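Local coordinates for sister chromatid cohesion protein (Chaetomium thermophilum, PDB 5T8V), which probably loads cohesin onto chromatin, the deposited chain being the C-terminal, HEAT-repeat part of this SCC2/Nipped-B family protein, at residues 971-976 against 1029-1034. Sequence-based numbering, arbitrary orientation.
Sequences RQFDRY and RKPALD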
# COMPACT_ATOMS: atom_id res chain seq x y z
N ARG A 971 -65.04 7.96 5.19
CA ARG A 971 -64.03 7.34 6.03
C ARG A 971 -64.57 6.07 6.69
O ARG A 971 -63.87 5.06 6.78
CB ARG A 971 -63.53 8.34 7.07
CG ARG A 971 -62.90 9.58 6.46
CD ARG A 971 -62.28 10.50 7.50
NE ARG A 971 -63.27 11.14 8.35
CZ ARG A 971 -63.02 12.16 9.16
NH1 ARG A 971 -61.80 12.68 9.23
NH2 ARG A 971 -63.99 12.68 9.91
N GLN A 972 -65.83 6.12 7.15
CA GLN A 972 -66.48 4.91 7.64
C GLN A 972 -66.38 3.79 6.61
O GLN A 972 -65.99 2.66 6.94
CB GLN A 972 -67.95 5.20 7.97
CG GLN A 972 -68.16 6.18 9.10
CD GLN A 972 -69.62 6.30 9.49
OE1 GLN A 972 -70.40 5.36 9.32
NE2 GLN A 972 -70.01 7.46 10.01
N PHE A 973 -66.74 4.09 5.36
CA PHE A 973 -66.63 3.09 4.31
C PHE A 973 -65.19 2.63 4.13
O PHE A 973 -64.93 1.45 3.90
CB PHE A 973 -67.16 3.62 2.99
CG PHE A 973 -66.72 2.80 1.81
CD1 PHE A 973 -67.31 1.58 1.55
CD2 PHE A 973 -65.70 3.24 0.99
CE1 PHE A 973 -66.89 0.81 0.48
CE2 PHE A 973 -65.28 2.48 -0.08
CZ PHE A 973 -65.88 1.26 -0.34
N ASP A 974 -64.23 3.56 4.19
CA ASP A 974 -62.83 3.18 4.10
C ASP A 974 -62.51 2.10 5.13
O ASP A 974 -61.85 1.10 4.81
CB ASP A 974 -61.93 4.40 4.31
CG ASP A 974 -60.46 4.07 4.18
OD1 ASP A 974 -59.88 3.52 5.15
OD2 ASP A 974 -59.87 4.35 3.11
N ARG A 975 -62.99 2.27 6.36
CA ARG A 975 -62.69 1.29 7.40
C ARG A 975 -63.43 -0.02 7.15
O ARG A 975 -62.86 -1.10 7.33
CB ARG A 975 -63.03 1.85 8.78
CG ARG A 975 -62.34 1.13 9.91
CD ARG A 975 -60.84 1.38 9.89
NE ARG A 975 -60.11 0.50 10.80
CZ ARG A 975 -58.79 0.44 10.87
NH1 ARG A 975 -58.04 1.21 10.09
NH2 ARG A 975 -58.21 -0.38 11.73
N TYR A 976 -64.70 0.05 6.76
CA TYR A 976 -65.45 -1.17 6.45
C TYR A 976 -64.73 -1.99 5.38
O TYR A 976 -64.40 -3.16 5.59
CB TYR A 976 -66.87 -0.81 5.99
CG TYR A 976 -67.77 -0.24 7.07
CD1 TYR A 976 -67.71 -0.71 8.37
CD2 TYR A 976 -68.69 0.76 6.77
CE1 TYR A 976 -68.54 -0.20 9.36
CE2 TYR A 976 -69.51 1.28 7.75
CZ TYR A 976 -69.44 0.80 9.04
OH TYR A 976 -70.26 1.31 10.01
N ARG A 1029 -63.36 5.12 -4.29
CA ARG A 1029 -62.82 4.16 -5.24
C ARG A 1029 -61.52 3.55 -4.75
O ARG A 1029 -61.22 2.39 -5.07
CB ARG A 1029 -62.61 4.83 -6.60
CG ARG A 1029 -63.88 5.24 -7.31
CD ARG A 1029 -63.58 5.89 -8.65
NE ARG A 1029 -63.00 4.94 -9.60
CZ ARG A 1029 -62.44 5.28 -10.76
NH1 ARG A 1029 -62.36 6.55 -11.12
NH2 ARG A 1029 -61.94 4.34 -11.55
N LYS A 1030 -60.72 4.30 -3.98
CA LYS A 1030 -59.44 3.76 -3.53
C LYS A 1030 -59.63 2.60 -2.56
O LYS A 1030 -59.24 1.47 -2.89
CB LYS A 1030 -58.58 4.88 -2.93
CG LYS A 1030 -57.27 4.37 -2.34
CD LYS A 1030 -56.47 5.47 -1.66
CE LYS A 1030 -55.25 4.91 -0.95
NZ LYS A 1030 -55.62 3.92 0.11
N PRO A 1031 -60.22 2.79 -1.38
CA PRO A 1031 -60.33 1.67 -0.44
C PRO A 1031 -61.17 0.52 -0.95
O PRO A 1031 -61.02 -0.61 -0.46
CB PRO A 1031 -60.95 2.32 0.81
CG PRO A 1031 -61.67 3.51 0.30
CD PRO A 1031 -60.87 4.01 -0.86
N ALA A 1032 -62.07 0.76 -1.91
CA ALA A 1032 -62.82 -0.33 -2.52
C ALA A 1032 -61.89 -1.23 -3.34
O ALA A 1032 -61.87 -2.45 -3.15
CB ALA A 1032 -63.93 0.23 -3.40
N LEU A 1033 -61.12 -0.63 -4.25
CA LEU A 1033 -60.17 -1.40 -5.04
C LEU A 1033 -59.13 -2.07 -4.15
O LEU A 1033 -58.72 -3.20 -4.40
CB LEU A 1033 -59.51 -0.51 -6.08
CG LEU A 1033 -60.44 -0.12 -7.23
CD1 LEU A 1033 -59.88 1.06 -8.00
CD2 LEU A 1033 -60.68 -1.30 -8.17
N ASP A 1034 -58.70 -1.37 -3.10
CA ASP A 1034 -57.79 -1.97 -2.12
C ASP A 1034 -58.42 -3.22 -1.51
O ASP A 1034 -57.78 -4.28 -1.42
CB ASP A 1034 -57.44 -0.96 -1.04
CG ASP A 1034 -56.26 -1.39 -0.19
OD1 ASP A 1034 -55.89 -2.58 -0.24
OD2 ASP A 1034 -55.71 -0.54 0.55
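P1031 fits between two neighbouring side chains of the facing helix, F973 and D974, an example of two helices meeting through a few side chains, with a proline ring set between two from its partner. Its CB and CG face OD2 of D974, with CB 3.3 Å from that oxygen; the D974 side chain runs across that of P1031 at about a right angle, and no hydrogen bond links the segments. On the other side, CG of P1031 approaches CE2 of F973 obliquely at 3.8 Å. The far corner of the phenyl ring reaches further: its CZ meets CB of A1032, also at 3.8 Å, and this methyl sits at the ring edge, near its plane. Both F973 and D974 hold CG anti to the backbone N (chi1 163° and -178°), which brings the ends of the side chains nearer segment 1029-1034 than their first bonds would suggest. K1030 NZ stays 5.2 Å from D974 OD2, where the opposite charges may attract weakly, though too far for a salt bridge.

Further out, the F1019 ring meets that of F973 with the planes at about 70°, and T956 of helix 940-960 also touches F973. R1029 pairs with D1062 and D1034 with R919 in salt bridges. The short helical segments run almost parallel, at 8° with axes 8.9 Å apart, joining helices 969-986 and 1026-1042 side by side within the all-helical stack characteristic of a HEAT-repeat solenoid.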